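Local atomic coordinates of exopolyphosphatase (PDB entry 1T6C), a protein that probably hydrolyses polyphosphate or related phosphate compounds, as a member of the actin-like Ppx/GppA phosphatase family, and binds a calcium ion. Residues E65-L70 / R108-V113; E101-V106 / V114-P119; G242-W247 / A276-F281. One frame throughout, in Å; residues are numbered along the deposited sequence.

Contact 1 of 3, residues E65-L70 / R108-V113; sequences ETIQVL and REVGLV
In the five-strand half of this actin-like fold, helix 60-79 meets the C-terminal end of helix 99-109, through I67 and L70 against E109 and V110. The backbones come nearest at L70 and V110, whose CA atoms are 6.7 Å apart. Both methyls of V110 touch helix 60-79. Its CG1 stands anti to the backbone N (chi1 -174°), which points that methyl at the last turn of the segment 65-70. There CG1 of V110 lies 3.7 Å from O of L70. CG1 and CG2 of V110 are each 4.1 Å from CB of L70. CG2 of V110 is also 4.2 Å from CG2 of I67. I67 in addition passes obliquely by the carboxylate of E109. OE1 of E109 is 4.0 Å from I67 CG2 and equally far from I67 CD1. This is plain van der Waals contact. The charge of E109 is met by a salt bridge from OE2 to R105 NE, one turn back on its own helix. Helix 99-109 stops just after this point, and G111 leaves the helical conformation with a positive phi of 87°. L70 also touches I17, I19 and V24 of the sheet. The arrangement is typical of neighbouring helices covering one face of an alpha/beta sheet.

Contact 2 of 3, residues E101-V106 / V114-P119; sequences EFLERV and VEVITP
Helix 101-106 runs nearly antiparallel to strand 114-116, at 158° between their directions, with 9.5 Å between the axes at closest approach. L103 and V114 are the nearest residues, their CA atoms 6.6 Å apart. No direct hydrogen bond joins the segments. One water does: it donates to O of L103 at 2.7 Å and accepts from N of V114 at 3.0 Å. It thus gives the backbone N-H of V114 a partner.

The side chains that touch across the contact are all aliphatic. L103 is deposited in two conformers. In the one described here its two branches reach separate valines. L103 CD2 rests on V114, 3.9 Å from V114 CB. L103 CD1 extends further along the strand to V116 and comes to 3.7 Å from V116 CG2. L103 crosses both valines at about a right angle, and so spans two positions of the strand. V106, one turn later, also touches V114. V106 CG1 is anti to the backbone N (chi1 176°) and meets CG2 of V114 at 3.9 Å.

E115 lies between the two valines and points away from the helix. Its carboxylate forms a salt bridge with K86, and its backbone pairs with A87 and A89 of strand 84-89. Past the strand, T118 is the N-cap of helix 119-133, with OG1 bonded to Q121 N. Strand 84-89, helix 99-109 and the parallel neighbouring strand 114-116 form a beta-alpha-beta crossover, and this contact is its helix-to-strand packing.

Contact 3 of 3, residues G242-W247 / A276-F281; sequences GQIKKW and AGIGIF
I278 reaches from helix 274-288 to helix 241-251, where it meets I244 and W247. The CA atoms of I244 and I278 are 7.1 Å apart, the nearest pair across the contact. From CA of I278 the side chain sets out toward the other helix, and at CB it divides. The short branch, CG2, is anti to the backbone N and does most of the touching. I278 CG2 meets I244 CG2 at 3.8 Å, methyl against methyl, and lies 3.9 Å from I244 O. The contact is nearly reciprocal, because CG2 of I244 is 4.0 Å from O of I278. Each methyl therefore sits beside the backbone of the opposite helix, and the two side chains lie alongside each other, running opposite ways.

The longer branch of I278 starts at CG1, beside the backbone N (chi1 -65°), and leads on to CD1. I278 CD1 is 4.3 Å from W247 O and 4.6 Å from W247 CB, a loose contact. The indole of W247 leads away from I278. Its NE1 is hydrogen-bonded to E223 OE1, and its ring packs edge-to-face with F263.

No hydrogen bond crosses between the segments. F248 and F251 of helix 241-251 also touch I278, L282 and L285 of helix 274-288 touch I244, and L219 of a third helix, 214-223, reaches both I278 and W247. Strand 238-240 leads into helix 241-251, and strand 292-296 follows helix 274-288.

Contacts 1 and 2 share helix 99-109 and touch each other where I67 CD1 packs on R105. One joins that helix to a neighbouring helix, the other to an edge strand of the sheet. Contact 3 stands apart in the other half of the molecule, its centre about 40 Å from that of contact 1 and about 35 Å from that of contact 2. Contacts 1 and 3 are buried, the first at the end of a helix and the second between two helices. Contact 2 is only partly buried, and it alone has a bridging water. Aliphatic groups carry all three, but contact 1 adds the carboxylate of partly exposed E109, and in contact 3 an indole turns aside.

Contact 1 of 3, residues E65-L70 / R108-V113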
loop_
_atom_site.group_PDB
_atom_site.type_symbol
_atom_site.label_atom_id
_atom_site.label_comp_id
_atom_site.label_asym_id
_atom_site.label_seq_id
_atom_site.Cartn_x
_atom_site.Cartn_y
_atom_site.Cartn_z
ATOM N N GLU A 65 17.449 10.970 -12.119
ATOM C CA GLU A 65 17.789 10.192 -10.935
ATOM C C GLU A 65 17.046 8.853 -10.971
ATOM O O GLU A 65 17.596 7.806 -10.604
ATOM C CB GLU A 65 17.449 10.912 -9.629
ATOM C CG GLU A 65 18.016 10.152 -8.443
ATOM C CD GLU A 65 17.837 10.836 -7.100
ATOM O OE1 GLU A 65 17.350 11.965 -7.077
ATOM O OE2 GLU A 65 18.193 10.223 -6.064
ATOM N N THR A 66 15.790 8.896 -11.401
ATOM C CA THR A 66 14.972 7.677 -11.435
ATOM C C THR A 66 15.557 6.682 -12.441
ATOM O O THR A 66 15.695 5.503 -12.130
ATOM C CB THR A 66 13.519 8.009 -11.746
ATOM O OG1 THR A 66 12.949 8.808 -10.705
ATOM C CG2 THR A 66 12.648 6.741 -11.758
ATOM N N ILE A 67 15.981 7.171 -13.609
ATOM C CA ILE A 67 16.627 6.311 -14.588
ATOM C C ILE A 67 17.906 5.698 -13.990
ATOM O O ILE A 67 18.159 4.515 -14.167
ATOM C CB ILE A 67 16.878 7.064 -15.912
ATOM C CG1 ILE A 67 15.544 7.302 -16.618
ATOM C CG2 ILE A 67 17.829 6.300 -16.832
ATOM C CD1 ILE A 67 15.638 8.117 -17.842
ATOM N N GLN A 68 18.716 6.475 -13.267
ATOM C CA GLN A 68 19.948 5.919 -12.698
ATOM C C GLN A 68 19.650 4.825 -11.666
ATOM O O GLN A 68 20.316 3.815 -11.667
ATOM C CB GLN A 68 20.845 7.017 -12.094
ATOM C CG GLN A 68 22.267 6.545 -11.666
ATOM C CD GLN A 68 22.921 5.479 -12.590
ATOM O OE1 GLN A 68 23.040 4.281 -12.219
ATOM N NE2 GLN A 68 23.348 5.912 -13.779
ATOM N N VAL A 69 18.621 5.010 -10.850
ATOM C CA VAL A 69 18.207 4.003 -9.860
ATOM C C VAL A 69 17.761 2.721 -10.566
ATOM O O VAL A 69 18.086 1.610 -10.135
ATOM C CB VAL A 69 17.055 4.517 -8.962
ATOM C CG1 VAL A 69 16.436 3.374 -8.170
ATOM C CG2 VAL A 69 17.562 5.622 -8.030
ATOM N N LEU A 70 17.026 2.890 -11.660
ATOM C CA LEU A 70 16.510 1.757 -12.406
ATOM C C LEU A 70 17.664 0.987 -13.041
ATOM O O LEU A 70 17.621 -0.230 -13.093
ATOM C CB LEU A 70 15.450 2.186 -13.443
ATOM C CG LEU A 70 14.153 2.717 -12.870
ATOM C CD1 LEU A 70 13.257 3.304 -13.922
ATOM C CD2 LEU A 70 13.399 1.607 -12.110
ATOM N N ARG A 108 14.524 2.197 -23.552
ATOM C CA ARG A 108 15.696 2.311 -24.403
ATOM C C ARG A 108 16.991 2.263 -23.593
ATOM O O ARG A 108 17.969 1.654 -24.022
ATOM C CB ARG A 108 15.657 3.625 -25.212
ATOM C CG ARG A 108 14.451 3.814 -26.111
ATOM C CD ARG A 108 14.487 3.084 -27.429
ATOM N NE ARG A 108 14.313 1.638 -27.326
ATOM C CZ ARG A 108 13.136 1.026 -27.212
ATOM N NH1 ARG A 108 12.011 1.711 -27.140
ATOM N NH2 ARG A 108 13.098 -0.286 -27.151
ATOM N N GLU A 109 16.988 2.893 -22.428
ATOM C CA GLU A 109 18.215 3.130 -21.648
ATOM C C GLU A 109 18.441 2.133 -20.520
ATOM O O GLU A 109 19.577 1.929 -20.086
ATOM C CB GLU A 109 18.218 4.555 -21.104
ATOM C CG GLU A 109 18.243 5.588 -22.218
ATOM C CD GLU A 109 18.004 7.004 -21.746
ATOM O OE1 GLU A 109 18.456 7.314 -20.634
ATOM O OE2 GLU A 109 17.333 7.781 -22.480
ATOM N N VAL A 110 17.358 1.505 -20.037
ATOM C CA VAL A 110 17.429 0.502 -18.970
ATOM C C VAL A 110 17.112 -0.921 -19.482
ATOM O O VAL A 110 17.582 -1.908 -18.937
ATOM C CB VAL A 110 16.488 0.873 -17.780
ATOM C CG1 VAL A 110 16.685 -0.102 -16.648
ATOM C CG2 VAL A 110 16.710 2.318 -17.321
ATOM N N GLY A 111 16.300 -1.040 -20.531
ATOM C CA GLY A 111 15.974 -2.338 -21.063
ATOM C C GLY A 111 14.790 -2.978 -20.390
ATOM O O GLY A 111 14.594 -4.194 -20.485
ATOM N N LEU A 112 13.946 -2.136 -19.804
ATOM C CA LEU A 112 12.834 -2.569 -18.966
ATOM C C LEU A 112 11.551 -1.886 -19.441
ATOM O O LEU A 112 11.553 -0.674 -19.668
ATOM C CB LEU A 112 13.082 -2.193 -17.503
ATOM C CG LEU A 112 13.187 -3.258 -16.407
ATOM C CD1 LEU A 112 13.616 -4.613 -16.883
ATOM C CD2 LEU A 112 14.131 -2.724 -15.334
ATOM N N VAL A 113 10.477 -2.645 -19.572
ATOM C CA VAL A 113 9.128 -2.086 -19.709
ATOM C C VAL A 113 8.527 -1.846 -18.325
ATOM O O VAL A 113 8.560 -2.732 -17.485
ATOM C CB VAL A 113 8.195 -3.009 -20.540
ATOM C CG1 VAL A 113 6.802 -2.472 -20.588
ATOM C CG2 VAL A 113 8.739 -3.128 -21.957
#

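Contact 2 of 3, residues E101-V106 / V114-P119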
loop_
_atom_site.group_PDB
_atom_site.type_symbol
_atom_site.label_atom_id
_atom_site.label_comp_id
_atom_site.label_asym_id
_atom_site.label_seq_id
_atom_site.Cartn_x
_atom_site.Cartn_y
_atom_site.Cartn_z
ATOM N N GLU A 101 7.036 9.723 -22.457
ATOM C CA GLU A 101 8.416 9.979 -22.875
ATOM C C GLU A 101 9.449 9.456 -21.856
ATOM O O GLU A 101 10.446 8.845 -22.238
ATOM C CB GLU A 101 8.598 11.483 -23.125
ATOM C CG GLU A 101 7.782 11.976 -24.322
ATOM C CD GLU A 101 6.452 12.646 -23.967
ATOM O OE1 GLU A 101 5.639 12.140 -23.145
ATOM O OE2 GLU A 101 6.195 13.700 -24.569
ATOM N N PHE A 102 9.169 9.656 -20.573
ATOM C CA PHE A 102 9.933 9.037 -19.491
ATOM C C PHE A 102 9.957 7.494 -19.612
ATOM O O PHE A 102 11.016 6.890 -19.545
ATOM C CB PHE A 102 9.352 9.457 -18.143
ATOM C CG PHE A 102 9.773 8.597 -16.993
ATOM C CD1 PHE A 102 11.111 8.448 -16.666
ATOM C CD2 PHE A 102 8.820 7.946 -16.221
ATOM C CE1 PHE A 102 11.485 7.669 -15.600
ATOM C CE2 PHE A 102 9.188 7.144 -15.164
ATOM C CZ PHE A 102 10.532 7.009 -14.842
ATOM N N LEU A 103 8.798 6.865 -19.802
ATOM C CA LEU A 103 8.764 5.401 -19.902
ATOM C C LEU A 103 9.476 4.841 -21.144
ATOM O O LEU A 103 10.011 3.711 -21.127
ATOM C CB LEU A 103 7.310 4.921 -19.996
ATOM C CG LEU A 103 6.329 5.247 -18.878
ATOM C CD1 LEU A 103 4.903 4.900 -19.298
ATOM C CD2 LEU A 103 6.690 4.512 -17.635
ATOM N N GLU A 104 9.433 5.604 -22.238
ATOM C CA GLU A 104 10.201 5.271 -23.435
ATOM C C GLU A 104 11.703 5.335 -23.171
ATOM O O GLU A 104 12.457 4.480 -23.626
ATOM C CB GLU A 104 9.835 6.201 -24.611
ATOM C CG GLU A 104 10.747 6.067 -25.832
ATOM C CD GLU A 104 10.646 4.741 -26.564
ATOM O OE1 GLU A 104 9.708 3.952 -26.300
ATOM O OE2 GLU A 104 11.494 4.508 -27.456
ATOM N N ARG A 105 12.163 6.336 -22.435
ATOM C CA ARG A 105 13.585 6.362 -22.054
ATOM C C ARG A 105 13.950 5.124 -21.239
ATOM O O ARG A 105 15.018 4.582 -21.389
ATOM C CB ARG A 105 13.926 7.607 -21.238
ATOM C CG ARG A 105 13.954 8.907 -22.024
ATOM C CD ARG A 105 14.564 10.054 -21.217
ATOM N NE ARG A 105 15.974 9.791 -20.912
ATOM C CZ ARG A 105 16.702 10.472 -20.030
ATOM N NH1 ARG A 105 16.193 11.516 -19.390
ATOM N NH2 ARG A 105 17.967 10.127 -19.824
ATOM N N VAL A 106 13.047 4.675 -20.372
ATOM C CA VAL A 106 13.353 3.508 -19.564
ATOM C C VAL A 106 13.507 2.250 -20.442
ATOM O O VAL A 106 14.391 1.450 -20.235
ATOM C CB VAL A 106 12.320 3.306 -18.433
ATOM C CG1 VAL A 106 12.597 2.025 -17.661
ATOM C CG2 VAL A 106 12.345 4.485 -17.484
ATOM N N VAL A 114 8.034 -0.633 -18.107
ATOM C CA VAL A 114 7.304 -0.272 -16.890
ATOM C C VAL A 114 5.843 -0.063 -17.314
ATOM O O VAL A 114 5.556 0.726 -18.207
ATOM C CB VAL A 114 7.834 1.027 -16.280
ATOM C CG1 VAL A 114 6.978 1.420 -15.040
ATOM C CG2 VAL A 114 9.299 0.902 -15.904
ATOM N N GLU A 115 4.943 -0.843 -16.725
ATOM C CA GLU A 115 3.525 -0.720 -16.984
ATOM C C GLU A 115 2.894 0.250 -16.003
ATOM O O GLU A 115 3.026 0.080 -14.814
ATOM C CB GLU A 115 2.834 -2.064 -16.836
ATOM C CG GLU A 115 1.377 -1.943 -17.244
ATOM C CD GLU A 115 0.574 -3.195 -17.003
ATOM O OE1 GLU A 115 1.083 -4.173 -16.390
ATOM O OE2 GLU A 115 -0.609 -3.163 -17.414
ATOM N N VAL A 116 2.216 1.274 -16.522
ATOM C CA VAL A 116 1.400 2.159 -15.701
ATOM C C VAL A 116 0.122 1.423 -15.366
ATOM O O VAL A 116 -0.604 0.983 -16.246
ATOM C CB VAL A 116 1.090 3.504 -16.399
ATOM C CG1 VAL A 116 0.214 4.363 -15.527
ATOM C CG2 VAL A 116 2.355 4.210 -16.705
ATOM N N ILE A 117 -0.115 1.215 -14.080
ATOM C CA ILE A 117 -1.280 0.476 -13.641
ATOM C C ILE A 117 -2.251 1.380 -12.876
ATOM O O ILE A 117 -1.859 2.416 -12.309
ATOM C CB ILE A 117 -0.924 -0.771 -12.804
ATOM C CG1 ILE A 117 -0.186 -0.396 -11.517
ATOM C CG2 ILE A 117 -0.075 -1.753 -13.640
ATOM C CD1 ILE A 117 -0.017 -1.600 -10.553
ATOM N N THR A 118 -3.529 1.001 -12.912
ATOM C CA THR A 118 -4.570 1.740 -12.214
ATOM C C THR A 118 -4.568 1.377 -10.723
ATOM O O THR A 118 -4.001 0.363 -10.348
ATOM C CB THR A 118 -5.928 1.405 -12.761
ATOM O OG1 THR A 118 -6.163 -0.004 -12.589
ATOM C CG2 THR A 118 -6.000 1.661 -14.253
ATOM N N PRO A 119 -5.183 2.207 -9.890
ATOM C CA PRO A 119 -5.347 1.884 -8.466
ATOM C C PRO A 119 -6.108 0.589 -8.279
ATOM O O PRO A 119 -5.825 -0.197 -7.383
ATOM C CB PRO A 119 -6.088 3.117 -7.924
ATOM C CG PRO A 119 -5.700 4.183 -8.862
ATOM C CD PRO A 119 -5.700 3.553 -10.184
HETATM O O HOH W 1 9.452 1.532 -19.610
#

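Contact 3 of 3, residues G242-W247 / A276-F281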
loop_
_atom_site.group_PDB
_atom_site.type_symbol
_atom_site.label_atom_id
_atom_site.label_comp_id
_atom_site.label_asym_id
_atom_site.label_seq_id
_atom_site.Cartn_x
_atom_site.Cartn_y
_atom_site.Cartn_z
ATOM N N GLY A 242 -12.994 -2.715 18.657
ATOM C CA GLY A 242 -12.651 -2.118 19.941
ATOM C C GLY A 242 -11.207 -1.661 20.080
ATOM O O GLY A 242 -10.944 -0.603 20.640
ATOM N N GLN A 243 -10.275 -2.469 19.579
ATOM C CA GLN A 243 -8.849 -2.131 19.637
ATOM C C GLN A 243 -8.556 -0.905 18.753
ATOM O O GLN A 243 -7.843 0.031 19.171
ATOM C CB GLN A 243 -7.997 -3.300 19.184
ATOM C CG GLN A 243 -7.827 -4.404 20.250
ATOM C CD GLN A 243 -7.209 -5.703 19.686
ATOM O OE1 GLN A 243 -7.538 -6.131 18.611
ATOM N NE2 GLN A 243 -6.277 -6.306 20.426
ATOM N N ILE A 244 -9.148 -0.896 17.561
ATOM C CA ILE A 244 -8.925 0.202 16.621
ATOM C C ILE A 244 -9.567 1.464 17.174
ATOM O O ILE A 244 -8.996 2.535 17.095
ATOM C CB ILE A 244 -9.434 -0.165 15.218
ATOM C CG1 ILE A 244 -8.653 -1.368 14.665
ATOM C CG2 ILE A 244 -9.288 1.025 14.255
ATOM C CD1 ILE A 244 -9.161 -1.865 13.352
ATOM N N LYS A 245 -10.761 1.359 17.751
ATOM C CA LYS A 245 -11.428 2.529 18.348
ATOM C C LYS A 245 -10.570 3.154 19.450
ATOM O O LYS A 245 -10.404 4.381 19.520
ATOM C CB LYS A 245 -12.814 2.164 18.915
ATOM C CG LYS A 245 -13.582 3.383 19.406
ATOM C CD LYS A 245 -14.859 3.063 20.135
ATOM C CE LYS A 245 -15.507 4.330 20.702
ATOM N NZ LYS A 245 -14.739 4.925 21.834
ATOM N N LYS A 246 -10.000 2.331 20.304
ATOM C CA LYS A 246 -9.184 2.851 21.395
ATOM C C LYS A 246 -7.944 3.579 20.877
ATOM O O LYS A 246 -7.583 4.635 21.411
ATOM C CB LYS A 246 -8.860 1.755 22.395
ATOM C CG LYS A 246 -10.052 1.491 23.283
ATOM C CD LYS A 246 -9.893 0.192 24.057
ATOM C CE LYS A 246 -9.909 0.404 25.562
ATOM N NZ LYS A 246 -9.584 -0.887 26.248
ATOM N N TRP A 247 -7.336 3.078 19.798
ATOM C CA TRP A 247 -6.197 3.795 19.178
ATOM C C TRP A 247 -6.615 5.100 18.509
ATOM O O TRP A 247 -5.876 6.104 18.552
ATOM C CB TRP A 247 -5.430 2.890 18.195
ATOM C CG TRP A 247 -4.565 1.929 18.916
ATOM C CD1 TRP A 247 -4.776 0.602 19.099
ATOM C CD2 TRP A 247 -3.399 2.255 19.671
ATOM N NE1 TRP A 247 -3.795 0.071 19.904
ATOM C CE2 TRP A 247 -2.929 1.074 20.265
ATOM C CE3 TRP A 247 -2.672 3.440 19.881
ATOM C CZ2 TRP A 247 -1.812 1.039 21.066
ATOM C CZ3 TRP A 247 -1.561 3.390 20.666
ATOM C CH2 TRP A 247 -1.137 2.207 21.245
ATOM N N ALA A 276 -6.398 9.917 10.439
ATOM C CA ALA A 276 -7.295 9.722 9.303
ATOM C C ALA A 276 -7.237 8.310 8.809
ATOM O O ALA A 276 -8.279 7.717 8.484
ATOM C CB ALA A 276 -6.968 10.711 8.141
ATOM N N GLY A 277 -6.036 7.738 8.737
ATOM C CA GLY A 277 -5.888 6.354 8.347
ATOM C C GLY A 277 -6.619 5.428 9.284
ATOM O O GLY A 277 -7.298 4.514 8.853
ATOM N N ILE A 278 -6.433 5.634 10.583
ATOM C CA ILE A 278 -7.087 4.771 11.568
ATOM C C ILE A 278 -8.595 4.876 11.392
ATOM O O ILE A 278 -9.296 3.864 11.448
ATOM C CB ILE A 278 -6.678 5.154 12.986
ATOM C CG1 ILE A 278 -5.196 4.901 13.212
ATOM C CG2 ILE A 278 -7.458 4.320 13.997
ATOM C CD1 ILE A 278 -4.684 5.567 14.482
ATOM N N GLY A 279 -9.112 6.065 11.139
ATOM C CA GLY A 279 -10.544 6.279 10.956
ATOM C C GLY A 279 -11.146 5.530 9.786
ATOM O O GLY A 279 -12.282 5.016 9.885
ATOM N N ILE A 280 -10.394 5.416 8.689
ATOM C CA ILE A 280 -10.853 4.672 7.545
ATOM C C ILE A 280 -11.111 3.234 7.957
ATOM O O ILE A 280 -12.133 2.663 7.606
ATOM C CB ILE A 280 -9.826 4.710 6.362
ATOM C CG1 ILE A 280 -9.792 6.096 5.740
ATOM C CG2 ILE A 280 -10.185 3.604 5.325
ATOM C CD1 ILE A 280 -8.678 6.244 4.712
ATOM N N PHE A 281 -10.184 2.633 8.676
ATOM C CA PHE A 281 -10.364 1.225 9.081
ATOM C C PHE A 281 -11.456 1.083 10.112
ATOM O O PHE A 281 -12.203 0.099 10.065
ATOM C CB PHE A 281 -9.059 0.655 9.604
ATOM C CG PHE A 281 -8.071 0.378 8.505
ATOM C CD1 PHE A 281 -7.072 1.292 8.205
ATOM C CD2 PHE A 281 -8.195 -0.752 7.722
ATOM C CE1 PHE A 281 -6.214 1.049 7.155
ATOM C CE2 PHE A 281 -7.334 -0.977 6.657
ATOM C CZ PHE A 281 -6.354 -0.098 6.395
#